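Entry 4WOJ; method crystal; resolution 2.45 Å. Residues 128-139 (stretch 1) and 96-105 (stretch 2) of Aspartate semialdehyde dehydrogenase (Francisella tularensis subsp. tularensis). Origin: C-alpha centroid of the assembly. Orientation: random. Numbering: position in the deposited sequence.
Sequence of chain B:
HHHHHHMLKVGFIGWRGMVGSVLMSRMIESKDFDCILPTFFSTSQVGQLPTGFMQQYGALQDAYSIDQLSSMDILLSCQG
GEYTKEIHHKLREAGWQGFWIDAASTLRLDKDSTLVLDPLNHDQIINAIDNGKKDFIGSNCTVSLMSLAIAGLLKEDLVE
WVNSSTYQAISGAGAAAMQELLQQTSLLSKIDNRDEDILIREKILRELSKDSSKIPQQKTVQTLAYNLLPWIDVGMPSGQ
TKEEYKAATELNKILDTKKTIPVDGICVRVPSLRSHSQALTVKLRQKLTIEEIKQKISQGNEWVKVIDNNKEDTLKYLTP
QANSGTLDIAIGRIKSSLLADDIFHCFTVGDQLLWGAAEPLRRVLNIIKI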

# COMPACT_ATOMS: atom_id res chain seq x y z
N ALA B 128 -36.37 7.15 -5.72
CA ALA B 128 -36.58 6.79 -4.33
C ALA B 128 -37.34 7.89 -3.59
O ALA B 128 -38.30 7.62 -2.86
CB ALA B 128 -35.22 6.52 -3.65
N ILE B 129 -36.87 9.12 -3.75
CA ILE B 129 -37.53 10.28 -3.16
C ILE B 129 -38.96 10.25 -3.64
O ILE B 129 -39.90 10.31 -2.85
CB ILE B 129 -36.87 11.61 -3.60
CG1 ILE B 129 -35.41 11.70 -3.12
CG2 ILE B 129 -37.66 12.80 -3.04
CD1 ILE B 129 -34.59 12.80 -3.77
N ASP B 130 -39.11 10.12 -4.96
CA ASP B 130 -40.41 10.02 -5.63
C ASP B 130 -41.31 8.93 -5.02
O ASP B 130 -42.52 9.13 -4.90
CB ASP B 130 -40.19 9.80 -7.13
CG ASP B 130 -41.47 9.85 -7.94
OD1 ASP B 130 -42.49 10.41 -7.47
OD2 ASP B 130 -41.46 9.33 -9.09
N ASN B 131 -40.75 7.80 -4.63
CA ASN B 131 -41.56 6.69 -4.11
C ASN B 131 -41.76 6.77 -2.60
O ASN B 131 -42.14 5.78 -1.96
CB ASN B 131 -40.97 5.33 -4.52
CG ASN B 131 -41.45 4.89 -5.90
OD1 ASN B 131 -40.86 5.22 -6.92
ND2 ASN B 131 -42.52 4.12 -5.93
N GLY B 132 -41.54 7.95 -2.04
CA GLY B 132 -41.76 8.19 -0.61
C GLY B 132 -40.71 7.57 0.28
O GLY B 132 -40.96 7.30 1.44
N LYS B 133 -39.52 7.34 -0.27
CA LYS B 133 -38.38 6.86 0.52
C LYS B 133 -37.67 8.02 1.16
O LYS B 133 -37.59 9.11 0.60
CB LYS B 133 -37.43 6.04 -0.32
CG LYS B 133 -37.81 4.58 -0.40
CD LYS B 133 -37.33 4.02 -1.71
CE LYS B 133 -37.22 2.52 -1.65
NZ LYS B 133 -36.54 2.00 -2.86
N LYS B 134 -37.19 7.80 2.38
CA LYS B 134 -36.67 8.88 3.21
C LYS B 134 -35.24 8.70 3.73
O LYS B 134 -34.70 9.60 4.42
CB LYS B 134 -37.60 9.12 4.41
CG LYS B 134 -39.08 9.17 4.08
CD LYS B 134 -39.48 10.50 3.45
CE LYS B 134 -40.68 10.34 2.54
NZ LYS B 134 -40.78 11.43 1.54
N ASP B 135 -34.62 7.55 3.46
CA ASP B 135 -33.28 7.25 4.01
C ASP B 135 -32.20 7.14 2.95
O ASP B 135 -32.21 6.25 2.10
CB ASP B 135 -33.30 5.97 4.84
CG ASP B 135 -34.01 6.14 6.18
OD1 ASP B 135 -33.92 7.25 6.77
OD2 ASP B 135 -34.62 5.15 6.67
N PHE B 136 -31.24 8.06 3.03
CA PHE B 136 -30.21 8.21 2.02
C PHE B 136 -28.84 8.22 2.67
O PHE B 136 -28.49 9.15 3.40
CB PHE B 136 -30.46 9.48 1.21
CG PHE B 136 -31.75 9.43 0.43
CD1 PHE B 136 -32.95 9.72 1.05
CD2 PHE B 136 -31.77 9.05 -0.89
CE1 PHE B 136 -34.14 9.64 0.37
CE2 PHE B 136 -32.96 8.98 -1.59
CZ PHE B 136 -34.15 9.27 -0.96
N ILE B 137 -28.08 7.17 2.39
CA ILE B 137 -26.87 6.86 3.12
C ILE B 137 -25.64 6.87 2.21
O ILE B 137 -25.68 6.34 1.09
CB ILE B 137 -26.94 5.49 3.77
CG1 ILE B 137 -28.35 5.18 4.29
CG2 ILE B 137 -25.96 5.41 4.90
CD1 ILE B 137 -28.88 6.16 5.33
N GLY B 138 -24.57 7.51 2.68
CA GLY B 138 -23.31 7.57 1.94
C GLY B 138 -22.65 6.21 2.04
O GLY B 138 -22.77 5.53 3.08
N SER B 139 -21.99 5.79 0.96
CA SER B 139 -21.35 4.47 0.93
C SER B 139 -19.99 4.57 1.56
O SER B 139 -19.54 5.67 1.93
CB SER B 139 -21.22 3.91 -0.48
OG SER B 139 -20.41 4.74 -1.31
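Stretch 2 (96-105) WQGFWIDAAS

Stretch 2 reaches stretch 1 through a loop, runs as a strand from F99 to D102, and lies beside the strand that starts at D135. The two are parallel neighbours in a sheet: their directions differ by 8° and their axes approach to 4.8 Å. W100 pairs with D135, I101 with F136, and D102 with I137. As parallel strands require, W100 and D102 each bond on both sides of their partner's position: W100 N donates to K134 O (2.8 Å), F136 N to W100 O (2.9 Å), D102 N to F136 O (3.0 Å) and G138 N to D102 O (2.8 Å).

Side chains alternate between the faces. I101 and F136 share one, with I101 CG1 4.4 Å from F136 CB; both take chi1 m. W100, D102, D135 and I137 share the other. There W100 adopts chi1 t with chi2 -93°, and its indole NE1 donates to D102 OD2 at 3.0 Å, so the polar edge of a buried ring is satisfied by the acid two residues on. D102, also t, uses its other oxygen, OD1, to accept from A104 N (2.9 Å), tying the strand's last residue to the chain just beyond it. The hydrocarbon of I137 (m, m) suits this setting: its CD1 lies at the edge of the indole, 4.3 Å from W100 CD1, and 3.8 Å from D102 CB.

F99 opens the strand with its CA-to-CB bond pointing sideways, and with chi1 m and chi2 90° the end of its side chain comes nearer stretch 1. I129 CG2 packs 4.0 Å from F99 CZ, and F136 CE1 meets the ring edge 3.8 Å from F99 CD2. K134, bent by m at chi1 and chi2, lays its aliphatic chain over one face of the ring while NZ stays 3.8 Å from F99 CZ; a long methylene chain can cover an aromatic ring that is partly exposed.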

# COMPACT_ATOMS: atom_id res chain seq x y z
N TRP B 96 -41.88 10.72 12.98
CA TRP B 96 -41.17 11.66 12.08
C TRP B 96 -40.97 11.05 10.68
O TRP B 96 -40.33 10.04 10.57
CB TRP B 96 -39.80 12.01 12.67
CG TRP B 96 -38.99 13.00 11.89
CD1 TRP B 96 -39.26 14.33 11.75
CD2 TRP B 96 -37.75 12.77 11.20
NE1 TRP B 96 -38.27 14.94 11.01
CE2 TRP B 96 -37.33 14.00 10.65
CE3 TRP B 96 -36.94 11.63 10.99
CZ2 TRP B 96 -36.15 14.14 9.90
CZ3 TRP B 96 -35.77 11.77 10.24
CH2 TRP B 96 -35.38 13.01 9.71
N GLN B 97 -41.48 11.70 9.63
CA GLN B 97 -41.32 11.21 8.25
C GLN B 97 -40.40 12.05 7.33
O GLN B 97 -40.58 12.07 6.11
CB GLN B 97 -42.67 11.10 7.57
CG GLN B 97 -43.53 9.96 8.08
CD GLN B 97 -44.97 10.19 7.70
OE1 GLN B 97 -45.25 10.70 6.61
NE2 GLN B 97 -45.89 9.88 8.60
N GLY B 98 -39.42 12.71 7.93
CA GLY B 98 -38.47 13.49 7.16
C GLY B 98 -37.29 12.69 6.64
O GLY B 98 -37.11 11.51 6.95
N PHE B 99 -36.47 13.36 5.84
CA PHE B 99 -35.30 12.75 5.22
C PHE B 99 -34.11 12.66 6.16
O PHE B 99 -33.71 13.63 6.79
CB PHE B 99 -34.88 13.51 3.98
CG PHE B 99 -35.91 13.54 2.91
CD1 PHE B 99 -36.86 14.56 2.88
CD2 PHE B 99 -35.90 12.61 1.91
CE1 PHE B 99 -37.80 14.63 1.86
CE2 PHE B 99 -36.83 12.66 0.90
CZ PHE B 99 -37.78 13.67 0.87
N TRP B 100 -33.56 11.47 6.22
CA TRP B 100 -32.39 11.18 7.03
C TRP B 100 -31.26 10.90 6.06
O TRP B 100 -31.27 9.89 5.33
CB TRP B 100 -32.68 9.97 7.91
CG TRP B 100 -31.55 9.50 8.72
CD1 TRP B 100 -30.65 8.56 8.38
CD2 TRP B 100 -31.21 9.92 10.05
NE1 TRP B 100 -29.75 8.37 9.39
CE2 TRP B 100 -30.08 9.19 10.44
CE3 TRP B 100 -31.75 10.85 10.95
CZ2 TRP B 100 -29.46 9.35 11.69
CZ3 TRP B 100 -31.16 11.00 12.20
CH2 TRP B 100 -30.02 10.27 12.56
N ILE B 101 -30.30 11.82 6.01
CA ILE B 101 -29.10 11.65 5.21
C ILE B 101 -27.99 11.31 6.20
O ILE B 101 -27.80 12.01 7.17
CB ILE B 101 -28.77 12.93 4.39
CG1 ILE B 101 -29.88 13.22 3.38
CG2 ILE B 101 -27.48 12.77 3.63
CD1 ILE B 101 -29.97 14.68 2.98
N ASP B 102 -27.28 10.22 5.95
CA ASP B 102 -26.32 9.72 6.92
C ASP B 102 -25.02 9.24 6.31
O ASP B 102 -25.04 8.55 5.26
CB ASP B 102 -26.95 8.53 7.63
CG ASP B 102 -26.28 8.21 8.98
OD1 ASP B 102 -25.13 8.68 9.24
OD2 ASP B 102 -26.93 7.45 9.75
N ALA B 103 -23.92 9.53 7.00
CA ALA B 103 -22.57 9.00 6.63
C ALA B 103 -22.28 7.59 7.17
O ALA B 103 -21.63 6.77 6.50
CB ALA B 103 -21.46 9.93 7.08
N ALA B 104 -22.79 7.31 8.36
CA ALA B 104 -22.51 6.05 9.02
C ALA B 104 -23.09 4.90 8.20
O ALA B 104 -23.92 5.10 7.32
CB ALA B 104 -23.09 6.05 10.43
N SER B 105 -22.62 3.69 8.47
CA SER B 105 -22.91 2.52 7.63
C SER B 105 -24.09 1.69 8.04
O SER B 105 -24.48 0.73 7.35
CB SER B 105 -21.70 1.62 7.65
OG SER B 105 -21.37 1.32 8.98